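Local coordinates for Abbfa_003403 (Acinetobacter baumannii, PDB 4ZXH), which acts as a nonribosomal peptide synthetase that probably activates, carries, condenses and releases building blocks through its condensation, adenylation, carrier and thioesterase domains, at residues D482-I487 and I551-A556; N497-S502 and I680-G685; L543-I548 and L676-P681; I621-Y626 and P642-F647. All coordinates share one frame; numbering follows the deposited sequence.

Contact 1 of 4, residues D482-I487 and I551-A556; sequences DLFAMI and IWAAGA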
loop_
_atom_site.group_PDB
_atom_site.type_symbol
_atom_site.label_atom_id
_atom_site.label_comp_id
_atom_site.label_asym_id
_atom_site.label_seq_id
_atom_site.Cartn_x
_atom_site.Cartn_y
_atom_site.Cartn_z
ATOM N N ASP A 482 31.120 11.359 41.362
ATOM C CA ASP A 482 31.329 12.788 41.544
ATOM C C ASP A 482 31.832 13.426 40.253
ATOM O O ASP A 482 33.023 13.401 39.958
ATOM C CB ASP A 482 32.324 13.019 42.680
ATOM C CG ASP A 482 32.526 14.472 42.997
ATOM O OD1 ASP A 482 32.138 15.316 42.160
ATOM O OD2 ASP A 482 33.078 14.772 44.093
ATOM N N LEU A 483 30.914 14.027 39.506
ATOM C CA LEU A 483 31.254 14.654 38.243
ATOM C C LEU A 483 32.315 15.739 38.396
ATOM O O LEU A 483 33.242 15.810 37.593
ATOM C CB LEU A 483 30.003 15.230 37.594
ATOM C CG LEU A 483 30.208 16.009 36.300
ATOM C CD1 LEU A 483 30.952 15.166 35.286
ATOM C CD2 LEU A 483 28.860 16.412 35.743
ATOM N N PHE A 484 32.189 16.566 39.430
ATOM C CA PHE A 484 33.090 17.707 39.613
ATOM C C PHE A 484 34.527 17.250 39.822
ATOM O O PHE A 484 35.458 17.790 39.228
ATOM C CB PHE A 484 32.645 18.555 40.807
ATOM C CG PHE A 484 33.255 19.931 40.841
ATOM C CD1 PHE A 484 33.574 20.596 39.667
ATOM C CD2 PHE A 484 33.492 20.568 42.052
ATOM C CE1 PHE A 484 34.116 21.876 39.698
ATOM C CE2 PHE A 484 34.030 21.844 42.095
ATOM C CZ PHE A 484 34.342 22.501 40.915
ATOM N N ALA A 485 34.694 16.256 40.681
ATOM C CA ALA A 485 36.011 15.722 40.999
ATOM C C ALA A 485 36.697 15.195 39.743
ATOM O O ALA A 485 37.893 15.390 39.555
ATOM C CB ALA A 485 35.900 14.632 42.045
ATOM N N MET A 486 35.925 14.541 38.881
ATOM C CA MET A 486 36.440 14.022 37.624
ATOM C C MET A 486 37.000 15.133 36.740
ATOM O O MET A 486 38.066 14.980 36.139
ATOM C CB MET A 486 35.349 13.275 36.865
ATOM C CG MET A 486 34.865 11.999 37.521
ATOM S SD MET A 486 33.817 11.072 36.376
ATOM C CE MET A 486 35.044 10.544 35.181
ATOM N N ILE A 487 36.277 16.246 36.662
ATOM C CA ILE A 487 36.697 17.368 35.832
ATOM C C ILE A 487 37.871 18.110 36.455
ATOM O O ILE A 487 38.799 18.515 35.754
ATOM C CB ILE A 487 35.536 18.340 35.568
ATOM C CG1 ILE A 487 34.468 17.637 34.730
ATOM C CG2 ILE A 487 36.019 19.558 34.811
ATOM C CD1 ILE A 487 33.372 18.539 34.253
ATOM N N ILE A 551 28.294 27.903 37.526
ATOM C CA ILE A 551 26.999 27.924 38.195
ATOM C C ILE A 551 26.843 26.712 39.110
ATOM O O ILE A 551 26.374 26.824 40.240
ATOM C CB ILE A 551 25.860 27.949 37.182
ATOM C CG1 ILE A 551 25.839 29.282 36.443
ATOM C CG2 ILE A 551 24.531 27.741 37.879
ATOM C CD1 ILE A 551 25.064 29.211 35.147
ATOM N N TRP A 552 27.251 25.551 38.621
ATOM C CA TRP A 552 27.201 24.353 39.432
ATOM C C TRP A 552 28.107 24.455 40.646
ATOM O O TRP A 552 27.751 24.005 41.728
ATOM C CB TRP A 552 27.584 23.132 38.607
ATOM C CG TRP A 552 26.490 22.681 37.704
ATOM C CD1 TRP A 552 25.195 23.125 37.690
ATOM C CD2 TRP A 552 26.587 21.698 36.673
ATOM N NE1 TRP A 552 24.488 22.477 36.709
ATOM C CE2 TRP A 552 25.320 21.599 36.076
ATOM C CE3 TRP A 552 27.625 20.901 36.198
ATOM C CZ2 TRP A 552 25.069 20.730 35.036
ATOM C CZ3 TRP A 552 27.371 20.049 35.159
ATOM C CH2 TRP A 552 26.109 19.975 34.585
ATOM N N ALA A 553 29.278 25.053 40.470
ATOM C CA ALA A 553 30.259 25.088 41.544
ATOM C C ALA A 553 29.813 26.022 42.668
ATOM O O ALA A 553 30.271 25.902 43.806
ATOM C CB ALA A 553 31.606 25.500 41.013
ATOM N N ALA A 554 28.905 26.937 42.344
ATOM C CA ALA A 554 28.329 27.832 43.340
ATOM C C ALA A 554 27.109 27.174 43.963
ATOM O O ALA A 554 26.384 27.792 44.744
ATOM C CB ALA A 554 27.961 29.174 42.720
ATOM N N GLY A 555 26.890 25.915 43.599
ATOM C CA GLY A 555 25.799 25.121 44.134
ATOM C C GLY A 555 24.445 25.412 43.511
ATOM O O GLY A 555 23.427 24.927 44.015
ATOM N N ALA A 556 24.419 26.190 42.425
ATOM C CA ALA A 556 23.147 26.577 41.814
ATOM C C ALA A 556 22.772 25.674 40.638
ATOM O O ALA A 556 23.551 24.811 40.217
ATOM C CB ALA A 556 23.193 28.029 41.362
#

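Contact 2 of 4, residues N497-S502 and I680-G685; sequences NHALTS and IPLMYG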
loop_
_atom_site.group_PDB
_atom_site.type_symbol
_atom_site.label_atom_id
_atom_site.label_comp_id
_atom_site.label_asym_id
_atom_site.label_seq_id
_atom_site.Cartn_x
_atom_site.Cartn_y
_atom_site.Cartn_z
ATOM N N ASN A 497 47.219 21.885 28.011
ATOM C CA ASN A 497 46.575 21.330 26.827
ATOM C C ASN A 497 45.236 21.992 26.542
ATOM O O ASN A 497 44.612 22.570 27.444
ATOM C CB ASN A 497 46.367 19.826 26.986
ATOM C CG ASN A 497 47.617 19.028 26.694
ATOM O OD1 ASN A 497 48.135 18.337 27.570
ATOM N ND2 ASN A 497 48.091 19.091 25.450
ATOM N N HIS A 498 44.795 21.886 25.289
ATOM C CA HIS A 498 43.527 22.470 24.859
ATOM C C HIS A 498 42.320 21.811 25.522
ATOM O O HIS A 498 42.299 20.604 25.742
ATOM C CB HIS A 498 43.373 22.373 23.340
ATOM C CG HIS A 498 44.506 22.978 22.570
ATOM N ND1 HIS A 498 45.095 24.171 22.926
ATOM C CD2 HIS A 498 45.130 22.567 21.442
ATOM C CE1 HIS A 498 46.050 24.462 22.061
ATOM N NE2 HIS A 498 46.091 23.506 21.151
ATOM N N ALA A 499 41.312 22.623 25.820
ATOM C CA ALA A 499 40.069 22.152 26.405
ATOM C C ALA A 499 38.866 22.663 25.603
ATOM O O ALA A 499 37.947 21.905 25.298
ATOM C CB ALA A 499 39.971 22.594 27.849
ATOM N N LEU A 500 38.876 23.950 25.263
ATOM C CA LEU A 500 37.760 24.567 24.547
ATOM C C LEU A 500 38.205 25.380 23.324
ATOM O O LEU A 500 39.142 26.175 23.411
ATOM C CB LEU A 500 36.968 25.456 25.505
ATOM C CG LEU A 500 36.390 24.728 26.722
ATOM C CD1 LEU A 500 35.944 25.710 27.792
ATOM C CD2 LEU A 500 35.230 23.839 26.316
ATOM N N THR A 501 37.537 25.177 22.187
ATOM C CA THR A 501 37.805 25.975 20.988
ATOM C C THR A 501 36.620 26.845 20.618
ATOM O O THR A 501 35.565 26.343 20.247
ATOM C CB THR A 501 38.154 25.112 19.777
ATOM O OG1 THR A 501 39.372 24.406 20.031
ATOM C CG2 THR A 501 38.347 26.002 18.556
ATOM N N SER A 502 36.813 28.154 20.703
ATOM C CA SER A 502 35.737 29.100 20.463
ATOM C C SER A 502 35.349 29.130 18.987
ATOM O O SER A 502 36.192 29.350 18.121
ATOM C CB SER A 502 36.153 30.496 20.942
ATOM O OG SER A 502 35.025 31.306 21.245
ATOM N N ILE A 680 31.287 15.758 28.259
ATOM C CA ILE A 680 31.949 14.462 28.338
ATOM C C ILE A 680 33.408 14.422 27.843
ATOM O O ILE A 680 34.165 13.575 28.315
ATOM C CB ILE A 680 31.134 13.353 27.611
ATOM C CG1 ILE A 680 31.480 11.985 28.218
ATOM C CG2 ILE A 680 31.358 13.378 26.105
ATOM C CD1 ILE A 680 30.696 10.823 27.649
ATOM N N PRO A 681 33.832 15.331 26.931
ATOM C CA PRO A 681 35.274 15.191 26.693
ATOM C C PRO A 681 36.066 15.795 27.842
ATOM O O PRO A 681 37.188 15.359 28.098
ATOM C CB PRO A 681 35.512 15.971 25.389
ATOM C CG PRO A 681 34.150 16.201 24.806
ATOM C CD PRO A 681 33.226 16.284 25.983
ATOM N N LEU A 682 35.487 16.782 28.527
ATOM C CA LEU A 682 36.177 17.415 29.647
ATOM C C LEU A 682 36.401 16.429 30.796
ATOM O O LEU A 682 37.381 16.532 31.520
ATOM C CB LEU A 682 35.400 18.616 30.146
ATOM C CG LEU A 682 35.204 19.752 29.160
ATOM C CD1 LEU A 682 34.357 20.825 29.820
ATOM C CD2 LEU A 682 36.540 20.314 28.714
ATOM N N MET A 683 35.495 15.469 30.957
ATOM C CA MET A 683 35.691 14.400 31.935
ATOM C C MET A 683 36.924 13.522 31.637
ATOM O O MET A 683 37.420 12.813 32.525
ATOM C CB MET A 683 34.440 13.512 32.016
ATOM C CG MET A 683 33.214 14.152 32.664
ATOM S SD MET A 683 31.654 13.298 32.269
ATOM C CE MET A 683 32.044 11.594 32.645
ATOM N N TYR A 684 37.429 13.557 30.406
ATOM C CA TYR A 684 38.485 12.610 30.050
ATOM C C TYR A 684 39.746 13.228 29.433
ATOM O O TYR A 684 40.709 12.508 29.138
ATOM C CB TYR A 684 37.898 11.534 29.122
ATOM C CG TYR A 684 36.857 10.705 29.840
ATOM C CD1 TYR A 684 37.240 9.727 30.756
ATOM C CD2 TYR A 684 35.494 10.930 29.650
ATOM C CE1 TYR A 684 36.312 8.975 31.449
ATOM C CE2 TYR A 684 34.544 10.171 30.343
ATOM C CZ TYR A 684 34.974 9.196 31.242
ATOM O OH TYR A 684 34.074 8.436 31.945
ATOM N N GLY A 685 39.755 14.550 29.264
ATOM C CA GLY A 685 40.954 15.252 28.837
ATOM C C GLY A 685 40.964 15.670 27.377
ATOM O O GLY A 685 41.951 16.237 26.882
#

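Contact 3 of 4, residues L543-I548 and L676-P681; sequences LLPAAI and LELLIP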
loop_
_atom_site.group_PDB
_atom_site.type_symbol
_atom_site.label_atom_id
_atom_site.label_comp_id
_atom_site.label_asym_id
_atom_site.label_seq_id
_atom_site.Cartn_x
_atom_site.Cartn_y
_atom_site.Cartn_z
ATOM N N LEU A 543 33.048 30.491 26.765
ATOM C CA LEU A 543 32.545 30.761 28.102
ATOM C C LEU A 543 31.382 29.839 28.480
ATOM O O LEU A 543 31.112 29.656 29.667
ATOM C CB LEU A 543 32.100 32.226 28.226
ATOM C CG LEU A 543 33.190 33.301 28.325
ATOM C CD1 LEU A 543 32.628 34.704 28.096
ATOM C CD2 LEU A 543 33.901 33.216 29.669
ATOM N N LEU A 544 30.699 29.263 27.482
ATOM C CA LEU A 544 29.460 28.511 27.731
ATOM C C LEU A 544 29.696 27.268 28.597
ATOM O O LEU A 544 29.062 27.136 29.650
ATOM C CB LEU A 544 28.769 28.142 26.413
ATOM C CG LEU A 544 27.521 27.245 26.425
ATOM C CD1 LEU A 544 26.475 27.748 27.405
ATOM C CD2 LEU A 544 26.920 27.178 25.012
ATOM N N PRO A 545 30.614 26.368 28.193
ATOM C CA PRO A 545 30.864 25.261 29.130
ATOM C C PRO A 545 31.300 25.748 30.496
ATOM O O PRO A 545 30.899 25.171 31.511
ATOM C CB PRO A 545 31.991 24.470 28.454
ATOM C CG PRO A 545 31.796 24.747 26.980
ATOM C CD PRO A 545 31.349 26.190 26.924
ATOM N N ALA A 546 32.101 26.811 30.526
ATOM C CA ALA A 546 32.577 27.362 31.797
ATOM C C ALA A 546 31.424 27.934 32.647
ATOM O O ALA A 546 31.426 27.813 33.872
ATOM C CB ALA A 546 33.628 28.421 31.543
ATOM N N ALA A 547 30.430 28.535 32.002
ATOM C CA ALA A 547 29.288 29.081 32.731
ATOM C C ALA A 547 28.507 27.973 33.430
ATOM O O ALA A 547 28.134 28.113 34.596
ATOM C CB ALA A 547 28.378 29.868 31.792
ATOM N N ILE A 548 28.255 26.876 32.716
ATOM C CA ILE A 548 27.560 25.737 33.304
ATOM C C ILE A 548 28.266 25.301 34.583
ATOM O O ILE A 548 27.654 25.204 35.648
ATOM C CB ILE A 548 27.506 24.518 32.359
ATOM C CG1 ILE A 548 26.969 24.888 30.967
ATOM C CG2 ILE A 548 26.728 23.389 33.006
ATOM C CD1 ILE A 548 25.494 24.825 30.796
ATOM N N LEU A 676 25.749 16.334 26.996
ATOM C CA LEU A 676 26.742 15.346 26.576
ATOM C C LEU A 676 27.867 15.978 25.758
ATOM O O LEU A 676 29.035 15.627 25.907
ATOM C CB LEU A 676 26.079 14.249 25.741
ATOM C CG LEU A 676 27.014 13.244 25.066
ATOM C CD1 LEU A 676 27.663 12.335 26.092
ATOM C CD2 LEU A 676 26.267 12.451 24.032
ATOM N N GLU A 677 27.487 16.905 24.887
ATOM C CA GLU A 677 28.402 17.544 23.955
ATOM C C GLU A 677 29.361 18.495 24.657
ATOM O O GLU A 677 30.534 18.602 24.290
ATOM C CB GLU A 677 27.617 18.313 22.888
ATOM C CG GLU A 677 26.464 17.545 22.258
ATOM C CD GLU A 677 25.721 18.377 21.225
ATOM O OE1 GLU A 677 26.027 19.585 21.094
ATOM O OE2 GLU A 677 24.823 17.828 20.552
ATOM N N LEU A 678 28.854 19.199 25.660
ATOM C CA LEU A 678 29.641 20.224 26.331
ATOM C C LEU A 678 30.507 19.684 27.485
ATOM O O LEU A 678 31.425 20.356 27.932
ATOM C CB LEU A 678 28.708 21.327 26.844
ATOM C CG LEU A 678 27.892 22.049 25.757
ATOM C CD1 LEU A 678 26.818 22.967 26.371
ATOM C CD2 LEU A 678 28.787 22.833 24.771
ATOM N N LEU A 679 30.238 18.472 27.955
ATOM C CA LEU A 679 30.914 17.986 29.152
ATOM C C LEU A 679 31.796 16.771 28.945
ATOM O O LEU A 679 32.931 16.738 29.411
ATOM C CB LEU A 679 29.895 17.653 30.239
ATOM C CG LEU A 679 29.118 18.832 30.816
ATOM C CD1 LEU A 679 28.232 18.352 31.960
ATOM C CD2 LEU A 679 30.072 19.928 31.263
ATOM N N ILE A 680 31.287 15.758 28.259
ATOM C CA ILE A 680 31.949 14.462 28.338
ATOM C C ILE A 680 33.408 14.422 27.843
ATOM O O ILE A 680 34.165 13.575 28.315
ATOM C CB ILE A 680 31.134 13.353 27.611
ATOM C CG1 ILE A 680 31.480 11.985 28.218
ATOM C CG2 ILE A 680 31.358 13.378 26.105
ATOM C CD1 ILE A 680 30.696 10.823 27.649
ATOM N N PRO A 681 33.832 15.331 26.931
ATOM C CA PRO A 681 35.274 15.191 26.693
ATOM C C PRO A 681 36.066 15.795 27.842
ATOM O O PRO A 681 37.188 15.359 28.098
ATOM C CB PRO A 681 35.512 15.971 25.389
ATOM C CG PRO A 681 34.150 16.201 24.806
ATOM C CD PRO A 681 33.226 16.284 25.983
#

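Contact 4 of 4, residues I621-Y626 and P642-F647; sequences IAYVMY and PSIINF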
loop_
_atom_site.group_PDB
_atom_site.type_symbol
_atom_site.label_atom_id
_atom_site.label_comp_id
_atom_site.label_asym_id
_atom_site.label_seq_id
_atom_site.Cartn_x
_atom_site.Cartn_y
_atom_site.Cartn_z
ATOM N N ILE A 621 20.232 20.067 42.642
ATOM C CA ILE A 621 19.615 20.256 41.333
ATOM C C ILE A 621 20.612 20.844 40.327
ATOM O O ILE A 621 21.287 21.840 40.614
ATOM C CB ILE A 621 18.376 21.184 41.428
ATOM C CG1 ILE A 621 17.411 20.686 42.498
ATOM C CG2 ILE A 621 17.647 21.255 40.114
ATOM C CD1 ILE A 621 16.813 19.343 42.181
ATOM N N ALA A 622 20.703 20.234 39.147
ATOM C CA ALA A 622 21.656 20.714 38.153
ATOM C C ALA A 622 21.052 21.729 37.176
ATOM O O ALA A 622 21.692 22.721 36.837
ATOM C CB ALA A 622 22.234 19.561 37.395
ATOM N N TYR A 623 19.836 21.481 36.710
ATOM C CA TYR A 623 19.189 22.456 35.859
ATOM C C TYR A 623 17.692 22.261 35.797
ATOM O O TYR A 623 17.169 21.235 36.221
ATOM C CB TYR A 623 19.778 22.415 34.444
ATOM C CG TYR A 623 19.728 21.069 33.748
ATOM C CD1 TYR A 623 18.530 20.570 33.227
ATOM C CD2 TYR A 623 20.883 20.319 33.554
ATOM C CE1 TYR A 623 18.485 19.354 32.566
ATOM C CE2 TYR A 623 20.837 19.089 32.890
ATOM C CZ TYR A 623 19.640 18.622 32.406
ATOM O OH TYR A 623 19.584 17.426 31.747
ATOM N N VAL A 624 17.013 23.269 35.274
ATOM C CA VAL A 624 15.589 23.197 34.998
ATOM C C VAL A 624 15.431 23.448 33.518
ATOM O O VAL A 624 15.565 24.576 33.061
ATOM C CB VAL A 624 14.783 24.236 35.795
ATOM C CG1 VAL A 624 13.302 24.020 35.587
ATOM C CG2 VAL A 624 15.134 24.155 37.268
ATOM N N MET A 625 15.187 22.384 32.768
ATOM C CA MET A 625 15.141 22.449 31.316
ATOM C C MET A 625 13.689 22.551 30.915
ATOM O O MET A 625 12.891 21.663 31.223
ATOM C CB MET A 625 15.801 21.202 30.697
ATOM C CG MET A 625 15.961 21.231 29.185
ATOM S SD MET A 625 17.313 22.292 28.633
ATOM C CE MET A 625 18.664 21.734 29.689
ATOM N N TYR A 626 13.329 23.640 30.258
ATOM C CA TYR A 626 11.939 23.829 29.882
ATOM C C TYR A 626 11.596 23.094 28.589
ATOM O O TYR A 626 12.430 22.952 27.702
ATOM C CB TYR A 626 11.631 25.325 29.801
ATOM C CG TYR A 626 11.324 25.795 31.183
ATOM C CD1 TYR A 626 12.344 26.066 32.082
ATOM C CD2 TYR A 626 10.016 25.864 31.631
ATOM C CE1 TYR A 626 12.059 26.441 33.378
ATOM C CE2 TYR A 626 9.724 26.244 32.918
ATOM C CZ TYR A 626 10.748 26.524 33.790
ATOM O OH TYR A 626 10.455 26.900 35.076
ATOM N N PRO A 642 22.913 13.319 40.438
ATOM C CA PRO A 642 23.077 11.866 40.245
ATOM C C PRO A 642 22.623 11.335 38.862
ATOM O O PRO A 642 23.368 10.549 38.283
ATOM C CB PRO A 642 22.232 11.278 41.377
ATOM C CG PRO A 642 22.357 12.297 42.476
ATOM C CD PRO A 642 22.445 13.641 41.806
ATOM N N SER A 643 21.471 11.760 38.337
ATOM C CA SER A 643 21.038 11.355 36.980
ATOM C C SER A 643 22.104 11.657 35.940
ATOM O O SER A 643 22.456 10.803 35.144
ATOM C CB SER A 643 19.749 12.071 36.537
ATOM O OG SER A 643 18.848 12.289 37.610
ATOM N N ILE A 644 22.592 12.896 35.948
ATOM C CA ILE A 644 23.539 13.372 34.955
ATOM C C ILE A 644 24.778 12.495 34.911
ATOM O O ILE A 644 25.181 12.048 33.845
ATOM C CB ILE A 644 23.964 14.836 35.229
ATOM C CG1 ILE A 644 22.774 15.762 35.060
ATOM C CG2 ILE A 644 25.103 15.285 34.289
ATOM C CD1 ILE A 644 23.130 17.186 35.206
ATOM N N ILE A 645 25.375 12.241 36.069
ATOM C CA ILE A 645 26.632 11.523 36.102
ATOM C C ILE A 645 26.387 10.047 35.706
ATOM O O ILE A 645 27.197 9.444 35.001
ATOM C CB ILE A 645 27.330 11.673 37.499
ATOM C CG1 ILE A 645 28.691 10.974 37.505
ATOM C CG2 ILE A 645 26.433 11.223 38.666
ATOM C CD1 ILE A 645 29.701 11.675 36.618
ATOM N N ASN A 646 25.254 9.484 36.118
ATOM C CA ASN A 646 24.844 8.174 35.634
ATOM C C ASN A 646 24.786 8.126 34.113
ATOM O O ASN A 646 25.275 7.188 33.490
ATOM C CB ASN A 646 23.477 7.792 36.191
ATOM C CG ASN A 646 23.014 6.435 35.701
ATOM O OD1 ASN A 646 23.515 5.395 36.125
ATOM N ND2 ASN A 646 22.080 6.445 34.764
ATOM N N PHE A 647 24.172 9.143 33.523
ATOM C CA PHE A 647 24.074 9.241 32.079
ATOM C C PHE A 647 25.442 9.322 31.409
ATOM O O PHE A 647 25.750 8.539 30.521
ATOM C CB PHE A 647 23.236 10.458 31.698
ATOM C CG PHE A 647 23.398 10.884 30.263
ATOM C CD1 PHE A 647 22.853 10.129 29.236
ATOM C CD2 PHE A 647 24.085 12.048 29.945
ATOM C CE1 PHE A 647 22.993 10.524 27.927
ATOM C CE2 PHE A 647 24.232 12.443 28.634
ATOM C CZ PHE A 647 23.694 11.678 27.627
#

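Contact 1 of 4, residues D482-I487 and I551-A556
Leu-483 turns its CG anti to the backbone N (chi1 176°), which carries the branched end of the chain to Trp-552, and the same choice in Phe-484 (chi1 -164°) extends its ring to Ala-553. These two neighbours open helix 483-494 of the adenylation region and pack against the last turn of helix 543-553, an apolar helix-to-helix contact. Leu-483 CD2 approaches Trp-552 CZ3 at 4.0 Å, the two side chains crossing obliquely at the six-membered part of the indole. Phe-484 brings CZ, the far corner of its ring, to within 4.1 Å of Ala-553 CB.

The two aromatic groups are also held from elsewhere. Trp-552 NE1 donates to Ala-622 O, satisfying the buried N-H and helping to set how the indole is turned, while Phe-618 stacks on the Phe-484 ring and also meets the indole. Helix 509-525 covers Ala-553 through Ile-516 and Ala-520.

Both helix ends at this contact are capped. The chain leaves helix 543-553 by a Schellman motif, with Gly-555 at positive phi as C-prime, Ala-556 N bonded to Ile-551 O and Gly-555 N to Trp-552 O at 2.8 Å. At the start of helix 483-494, Asp-482 is the N-cap: its OD1 accepts a nearly straight bond from Ala-485 N (3.1 Å, 171°), the N-H arriving from above the carboxylate plane.

Contact 2 of 4, residues N497-S502 and I680-G685
Leu-682 meets both Ala-499 and Leu-500 with one methyl group. Its CD2 lies 4.2 Å from Ala-499 CB and 4.0 Å from Ala-499 O, touching the residue at its side chain and at its carbonyl. A looser approach, 4.5 Å, joins the same Leu-682 CD2 to Leu-500 CD2, methyl to methyl. All three residues are buried, and the contact between the segments rests on apolar packing.

Backbone shape explains why two successive residues of a strand can serve one partner. Ala-499 and Leu-500 form a classic beta bulge opposite Val-507, both bonding to that residue's backbone, and Ala-499 takes the helix-like psi of -46° usual at the first position of a classic bulge. Across from them, Leu-682 sets its CG anti to the carbonyl carbon (chi1 -62°), bringing the end of the chain nearer the strand. It belongs to a stretch of helical backbone angles that follows helix 674-679, and next to it Tyr-684 N bonds to Pro-681 O at 2.9 Å.

Farther out, Tyr-509 and Leu-512 of helix 509-525 pack against Leu-682, and Leu-512 against Leu-500 as well. Strand 498-501 itself lies in the large mixed sheet of the adenylation region, antiparallel to 507-508 and parallel to 687-690, the very strand that segment 680-685 leads into, while Met-683 and Tyr-684 rest on helix 641-655.

Contact 3 of 4, residues L543-I548 and L676-P681
Pro-545 and Leu-678 carry a helix-to-helix contact between two beta-alpha-beta crossovers of the adenylation fold: helix 543-553 connects parallel strands 533-537 and 557-560, and helix 674-679 connects 662-665 and 687-690. The backbones come close here, with the CA atoms of Pro-545 and Leu-678 only 5.9 Å apart.

The apolar contacts centre on Leu-678, whose two methyls take separate partners. Its CD2 lies 4.2 Å from Pro-545 CG, the leucine chain crossing the pyrrolidine at about a right angle, and its CD1 lies 4.3 Å from Leu-544 CG. A chi1 of -60° leaves CG beside the backbone N and anti to the carbonyl carbon, which places the fork between these two neighbours. Ala-665 of strand 662-665 packs on the same leucine, and Tyr-669 on Leu-544.

The polar bonds near the contact lie within a helix or lead elsewhere in the fold. Ala-547 N bonds to Leu-543 O at 2.7 Å, and the buried carboxylate of Glu-677 has its OE2 gripped by Thr-667 OG1 and Gln-715 NE2. Backbone oxygen also touches carbon across the contact: Leu-678 O lies 4.2 Å from Pro-545 CB.

Contact 4 of 4, residues I621-Y626 and P642-F647
A single methyl, Ile-644 CD1, is shared by two consecutive residues of a strand, Ala-622 and Tyr-623. It lies 3.4 Å from Ala-622 CB and 3.8 Å from Tyr-623 CE2, approaching the tyrosine ring obliquely. Ile-644 reaches them with CG1 anti to its carbonyl carbon (chi1 -66°) and an extended chi2, which sends CD1 ahead of the rest of segment 642-647 toward the strand.

A classic beta bulge makes the double contact possible, for Ala-622 and Tyr-623 both stand opposite Ile-639 of strand 635-640 and both bond to its backbone. With CG between its backbone N and carbonyl carbon (chi1 56°), Tyr-623 brings the end of its ring nearer the helix than its CB direction alone would. The ring is packed from within the strand as well: Met-625 CE lies 3.6 Å above one face, offset toward the rim. Backbone bonds from Ala-622 and Val-624 to Tyr-558 tie the bulged strand to strand 557-560.

Strand 621-627, strand 635-640 and helix 641-655 follow one another, so the helix folds back onto the hairpin that leads into it. In adenylating enzymes of this family, the loop at the tip of such a hairpin is the glycine-rich, phosphate-binding motif, consistent with the sequence here.

In the fold
The four contacts cluster in the adenylation region, 9 to 20 Å apart between centres, well away from the centre of the chain. Contacts 2 and 3 are the closest pair; they share Ile-680 and Pro-681 and touch through Leu-500 and Pro-545. Contacts 1 and 3 use opposite ends of helix 543-553, and contact 1 reaches contact 4 through Trp-552. Contacts 2 and 4 do not touch directly. Along the chain, contact 4 is nested inside the loops closed by contacts 2 and 3, whereas contact 1 crosses both. Together they join helices 483-494, 543-553, 674-679 and 641-655, strand 498-501 and strand 621-627 into one buried core of the adenylation region.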